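Local coordinates for putative acetamidase/formamidase (Yersinia enterocolitica subsp. palearctica serotype O:3, PDB 5UBU), which is an acetamidase of the acetamidase/formamidase family, a hydrolase that probably cleaves the carbon-nitrogen bond of short linear amides, at the interface of chains A and B. Sequence-based numbering; all coordinates share one arbitrary frame. Chains: chain A/B, Putative acetamidase/formamidase.

Contact 1: the interface of chains A and B. Residues chain A 120-122, 145, 147, 158, 231, 233; chain B 301, 304-305.
Helix 296-306 of chain B plugs B:Met301, a selenomethionine, into a pocket of chain A built from strands 117-122 and 145-151 and nearby loops. The partner hides 107 Å² of this residue. Its chain runs extended to the selenium and bends at chi3 (72°), which turns the methyl CE towards A:Cys120 and A:Arg147. B:Met301 CE lies 3.5 Å from A:Arg147 CG. The selenium SE of B:Met301 meets SE of A:Met122 at 3.7 Å, where the two side chains cross obliquely. A:Lys145 CB adds a looser contact to the same selenium. On another side the A:Trp158 ring crosses B:Met301 at about a right angle, with A:Trp158 CZ2 3.8 Å from B:Met301 CB. The ring also packs on B:Gln305, its CZ3 near CG.

Polar contacts lie beside the plug. B:Ser304 OG, anti to its backbone N (chi1 -170°), donates to A:Thr233 O at 2.7 Å, from above the carbonyl plane. B:Gln305 NE2 bonds B:Met301 O at 3.3 Å and makes a weak bond to A:Thr233 O.

Bonds within chain A appear to brace the pocket wall. A:Thr233 OG1 accepts from A:Ala121 N at 2.8 Å and donates to a lone pair of A:Ala121 O. This ties the 233 loop to the strand. A:Arg147 NH1 and NH2 both grip A:Trp158 O, which lies in the guanidinium plane, and NH2 sits above the indole face near its rim. The site appears to anchor the helix of one subunit in the other.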
loop_
_atom_site.group_PDB
_atom_site.type_symbol
_atom_site.label_atom_id
_atom_site.label_comp_id
_atom_site.label_asym_id
_atom_site.label_seq_id
_atom_site.Cartn_x
_atom_site.Cartn_y
_atom_site.Cartn_z
ATOM N N CYS A 120 -19.182 17.770 -12.756
ATOM C CA CYS A 120 -18.145 16.754 -12.640
ATOM C C CYS A 120 -16.897 17.451 -13.145
ATOM O O CYS A 120 -16.954 18.187 -14.134
ATOM C CB CYS A 120 -18.432 15.507 -13.465
ATOM S SG CYS A 120 -17.130 14.269 -13.296
ATOM N N ALA A 121 -15.772 17.238 -12.470
ATOM C CA ALA A 121 -14.528 17.887 -12.866
ATOM C C ALA A 121 -13.303 17.029 -12.665
ATOM O O ALA A 121 -13.259 16.174 -11.778
ATOM C CB ALA A 121 -14.361 19.189 -12.101
HETATM N N MSE A 122 -12.312 17.275 -13.519
HETATM C CA MSE A 122 -11.022 16.606 -13.467
HETATM C C MSE A 122 -10.108 17.693 -12.994
HETATM O O MSE A 122 -9.689 18.551 -13.772
HETATM C CB MSE A 122 -10.596 16.080 -14.824
HETATM C CG MSE A 122 -11.151 14.689 -15.056
HETATM SE SE MSE A 122 -10.931 14.258 -16.956
HETATM C CE MSE A 122 -8.964 13.957 -16.972
ATOM N N LYS A 145 -10.679 19.270 -17.126
ATOM C CA LYS A 145 -12.050 19.222 -17.657
ATOM C C LYS A 145 -13.165 19.501 -16.653
ATOM O O LYS A 145 -13.037 19.258 -15.460
ATOM C CB LYS A 145 -12.351 17.884 -18.353
ATOM C CG LYS A 145 -12.165 17.845 -19.865
ATOM C CD LYS A 145 -10.733 18.031 -20.327
ATOM C CE LYS A 145 -10.680 18.401 -21.811
ATOM N NZ LYS A 145 -11.378 17.406 -22.670
ATOM N N ARG A 147 -17.670 19.385 -16.610
ATOM C CA ARG A 147 -18.924 19.029 -17.238
ATOM C C ARG A 147 -20.068 19.628 -16.437
ATOM O O ARG A 147 -20.137 19.430 -15.226
ATOM C CB ARG A 147 -19.074 17.520 -17.273
ATOM C CG ARG A 147 -18.151 16.782 -18.245
ATOM C CD ARG A 147 -18.389 17.158 -19.724
ATOM N NE ARG A 147 -19.786 17.490 -19.993
ATOM C CZ ARG A 147 -20.791 16.631 -20.141
ATOM N NH1 ARG A 147 -22.011 17.113 -20.342
ATOM N NH2 ARG A 147 -20.605 15.314 -20.056
ATOM N N TRP A 158 -26.221 13.323 -18.476
ATOM C CA TRP A 158 -24.783 13.283 -18.752
ATOM C C TRP A 158 -24.427 13.663 -20.180
ATOM O O TRP A 158 -23.506 14.444 -20.394
ATOM C CB TRP A 158 -24.205 11.887 -18.429
ATOM C CG TRP A 158 -22.728 11.827 -18.586
ATOM C CD1 TRP A 158 -22.034 11.410 -19.684
ATOM C CD2 TRP A 158 -21.756 12.253 -17.629
ATOM N NE1 TRP A 158 -20.682 11.537 -19.460
ATOM C CE2 TRP A 158 -20.489 12.062 -18.207
ATOM C CE3 TRP A 158 -21.839 12.792 -16.345
ATOM C CZ2 TRP A 158 -19.308 12.376 -17.536
ATOM C CZ3 TRP A 158 -20.668 13.117 -15.679
ATOM C CH2 TRP A 158 -19.419 12.911 -16.275
ATOM N N CYS A 231 -12.504 9.541 -11.098
ATOM C CA CYS A 231 -11.883 10.756 -11.675
ATOM C C CYS A 231 -11.603 11.852 -10.648
ATOM O O CYS A 231 -10.978 12.862 -10.980
ATOM C CB CYS A 231 -12.709 11.337 -12.827
ATOM S SG CYS A 231 -14.134 12.326 -12.347
ATOM N N THR A 233 -14.139 13.355 -8.769
ATOM C CA THR A 233 -15.446 13.936 -8.431
ATOM C C THR A 233 -16.602 13.146 -9.026
ATOM O O THR A 233 -16.465 12.470 -10.052
ATOM C CB THR A 233 -15.592 15.390 -8.958
ATOM O OG1 THR A 233 -15.682 15.395 -10.389
ATOM C CG2 THR A 233 -14.420 16.259 -8.518
HETATM N N MSE B 301 -14.588 10.025 -16.697
HETATM C CA MSE B 301 -15.530 10.792 -15.886
HETATM C C MSE B 301 -16.847 10.081 -15.764
HETATM O O MSE B 301 -17.511 10.215 -14.748
HETATM C CB MSE B 301 -15.715 12.182 -16.466
HETATM C CG MSE B 301 -14.420 12.977 -16.357
HETATM SE SE MSE B 301 -14.637 14.761 -17.171
HETATM C CE MSE B 301 -15.801 15.688 -15.891
ATOM N N SER B 304 -16.752 7.418 -13.171
ATOM C CA SER B 304 -16.722 8.024 -11.857
ATOM C C SER B 304 -18.173 8.178 -11.355
ATOM O O SER B 304 -18.400 8.558 -10.207
ATOM C CB SER B 304 -16.017 9.379 -11.926
ATOM O OG SER B 304 -15.766 9.894 -10.632
ATOM N N GLN B 305 -19.140 7.861 -12.224
ATOM C CA GLN B 305 -20.571 7.947 -11.905
ATOM C C GLN B 305 -21.282 6.578 -11.988
ATOM O O GLN B 305 -22.270 6.359 -11.284
ATOM C CB GLN B 305 -21.290 8.893 -12.890
ATOM C CG GLN B 305 -20.549 10.175 -13.259
ATOM C CD GLN B 305 -20.110 10.993 -12.068
ATOM O OE1 GLN B 305 -20.756 10.985 -11.015
ATOM N NE2 GLN B 305 -19.014 11.729 -12.235
#

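Contact 2: the interface of chains A and B. Residues chain A 281-282, 285, 303; chain B 129, 226-227, 230.
Apolar packing joins A:Tyr281, on helix 273-291, to B:Ile230 in a loop of chain B. B:Ile230 CD1 sits over one face of the A:Tyr281 ring, 3.7 Å from the centroid and offset towards the rim at CD1 of the ring. This is a CH-pi contact. On the other branch, B:Ile230 CG2 lies 3.5 Å from A:Tyr281 CD2. Both methyl groups of the isoleucine therefore rest on the tyrosine. The chi2 of B:Ile230 is extended (166°), which carries CD1 away from its backbone and onto the ring. A:Leu303 CB, from helix 296-306, meets B:Ile230 CD1 at 3.7 Å. Further along helix 273-291, A:Ile285 and B:Leu129 reach tip to tip, CD1 to CD1, at 3.5 Å. B:Leu129 CD1 also lies near the backbone of A:Arg282.

Direct hydrogen bonding is made by the far end of the tyrosine. The phenol A:Tyr281 OH donates to B:Asp227 O at 2.7 Å. The hydroxyl lies in the carbonyl plane, on a lone pair, at a C=O...O angle of 143°. With the isoleucine over its face and the hydroxyl bonded, the ring is held at two points.

A water bridges the chains on the isoleucine side of the ring, beyond its rim. Water 1 lies 3.0 Å from A:Leu303 O and 3.1 Å from B:Ile230 N. A weak contact links it to B:Asp227 O. The water thus joins the C-terminal part of helix 296-306 to the 227-230 loop. The patch appears to dock the consecutive helices 273-291 and 296-306 of one subunit against loops of the other.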
loop_
_atom_site.group_PDB
_atom_site.type_symbol
_atom_site.label_atom_id
_atom_site.label_comp_id
_atom_site.label_asym_id
_atom_site.label_seq_id
_atom_site.Cartn_x
_atom_site.Cartn_y
_atom_site.Cartn_z
ATOM N N TYR A 281 -14.098 -4.839 7.482
ATOM C CA TYR A 281 -14.430 -6.219 7.802
ATOM C C TYR A 281 -14.266 -6.554 9.269
ATOM O O TYR A 281 -15.131 -7.219 9.827
ATOM C CB TYR A 281 -13.683 -7.244 6.937
ATOM C CG TYR A 281 -14.440 -7.685 5.705
ATOM C CD1 TYR A 281 -15.662 -8.346 5.838
ATOM C CD2 TYR A 281 -13.911 -7.539 4.430
ATOM C CE1 TYR A 281 -16.359 -8.793 4.732
ATOM C CE2 TYR A 281 -14.606 -7.996 3.317
ATOM C CZ TYR A 281 -15.826 -8.624 3.476
ATOM O OH TYR A 281 -16.523 -9.080 2.390
ATOM N N ARG A 282 -13.194 -6.088 9.903
ATOM C CA ARG A 282 -12.988 -6.397 11.320
ATOM C C ARG A 282 -14.089 -5.764 12.174
ATOM O O ARG A 282 -14.583 -6.379 13.130
ATOM C CB ARG A 282 -11.626 -5.939 11.825
ATOM C CG ARG A 282 -11.308 -6.590 13.164
ATOM C CD ARG A 282 -9.977 -6.242 13.741
ATOM N NE ARG A 282 -9.928 -4.889 14.276
ATOM C CZ ARG A 282 -8.882 -4.389 14.940
ATOM N NH1 ARG A 282 -8.918 -3.145 15.390
ATOM N NH2 ARG A 282 -7.786 -5.124 15.157
ATOM N N ILE A 285 -17.231 -7.801 11.882
ATOM C CA ILE A 285 -17.099 -9.010 12.700
ATOM C C ILE A 285 -17.350 -8.686 14.172
ATOM O O ILE A 285 -18.051 -9.434 14.852
ATOM C CB ILE A 285 -15.719 -9.683 12.515
ATOM C CG1 ILE A 285 -15.607 -10.250 11.101
ATOM C CG2 ILE A 285 -15.520 -10.818 13.517
ATOM C CD1 ILE A 285 -14.229 -10.755 10.732
ATOM N N LEU A 303 -18.198 -14.639 6.662
ATOM C CA LEU A 303 -18.044 -13.453 5.807
ATOM C C LEU A 303 -17.136 -13.731 4.627
ATOM O O LEU A 303 -17.157 -13.002 3.645
ATOM C CB LEU A 303 -17.520 -12.251 6.588
ATOM C CG LEU A 303 -18.524 -11.609 7.530
ATOM C CD1 LEU A 303 -17.852 -10.522 8.350
ATOM C CD2 LEU A 303 -19.712 -11.056 6.750
ATOM N N LEU B 129 -7.347 -11.030 7.589
ATOM C CA LEU B 129 -7.270 -10.391 8.922
ATOM C C LEU B 129 -6.240 -11.032 9.853
ATOM O O LEU B 129 -6.480 -11.205 11.059
ATOM C CB LEU B 129 -8.657 -10.377 9.582
ATOM C CG LEU B 129 -9.777 -9.664 8.814
ATOM C CD1 LEU B 129 -11.078 -9.737 9.601
ATOM C CD2 LEU B 129 -9.438 -8.212 8.527
ATOM N N GLY B 226 -17.234 -14.801 -0.465
ATOM C CA GLY B 226 -17.484 -13.413 -0.135
ATOM C C GLY B 226 -16.475 -12.515 -0.847
ATOM O O GLY B 226 -15.436 -12.982 -1.344
ATOM N N ASP B 227 -16.788 -11.224 -0.914
ATOM C CA ASP B 227 -15.905 -10.260 -1.547
ATOM C C ASP B 227 -14.662 -10.146 -0.672
ATOM O O ASP B 227 -14.749 -9.775 0.500
ATOM C CB ASP B 227 -16.594 -8.897 -1.693
ATOM C CG ASP B 227 -17.814 -8.940 -2.612
ATOM O OD1 ASP B 227 -18.039 -9.969 -3.295
ATOM O OD2 ASP B 227 -18.548 -7.926 -2.664
ATOM N N ILE B 230 -12.000 -13.047 2.714
ATOM C CA ILE B 230 -11.241 -12.638 3.896
ATOM C C ILE B 230 -10.564 -13.625 4.830
ATOM O O ILE B 230 -9.479 -13.281 5.301
ATOM C CB ILE B 230 -11.932 -11.616 4.801
ATOM C CG1 ILE B 230 -13.357 -12.042 5.032
ATOM C CG2 ILE B 230 -11.753 -10.241 4.236
ATOM C CD1 ILE B 230 -14.000 -11.280 6.158
HETATM O O HOH W 1 -14.861 -12.256 1.942
#

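Contact 1 and contact 2 belong to the same two-fold interface, with their C-alpha centres about 31 Å apart. The chains swap roles between them: chain B supplies the helix in contact 1, chain A the helices in contact 2. Helix 296-306 serves both, through residues 301, 304 and 305 in one and 303 in the other. The loop around residues 226-233 also serves both. By symmetry each subunit offers both surfaces, so each contact occurs twice in this pair of chains. The helix and loop of each subunit thus engage the partner reciprocally. The deposited assembly holds four copies; the structure alone does not show which pairing exists in solution.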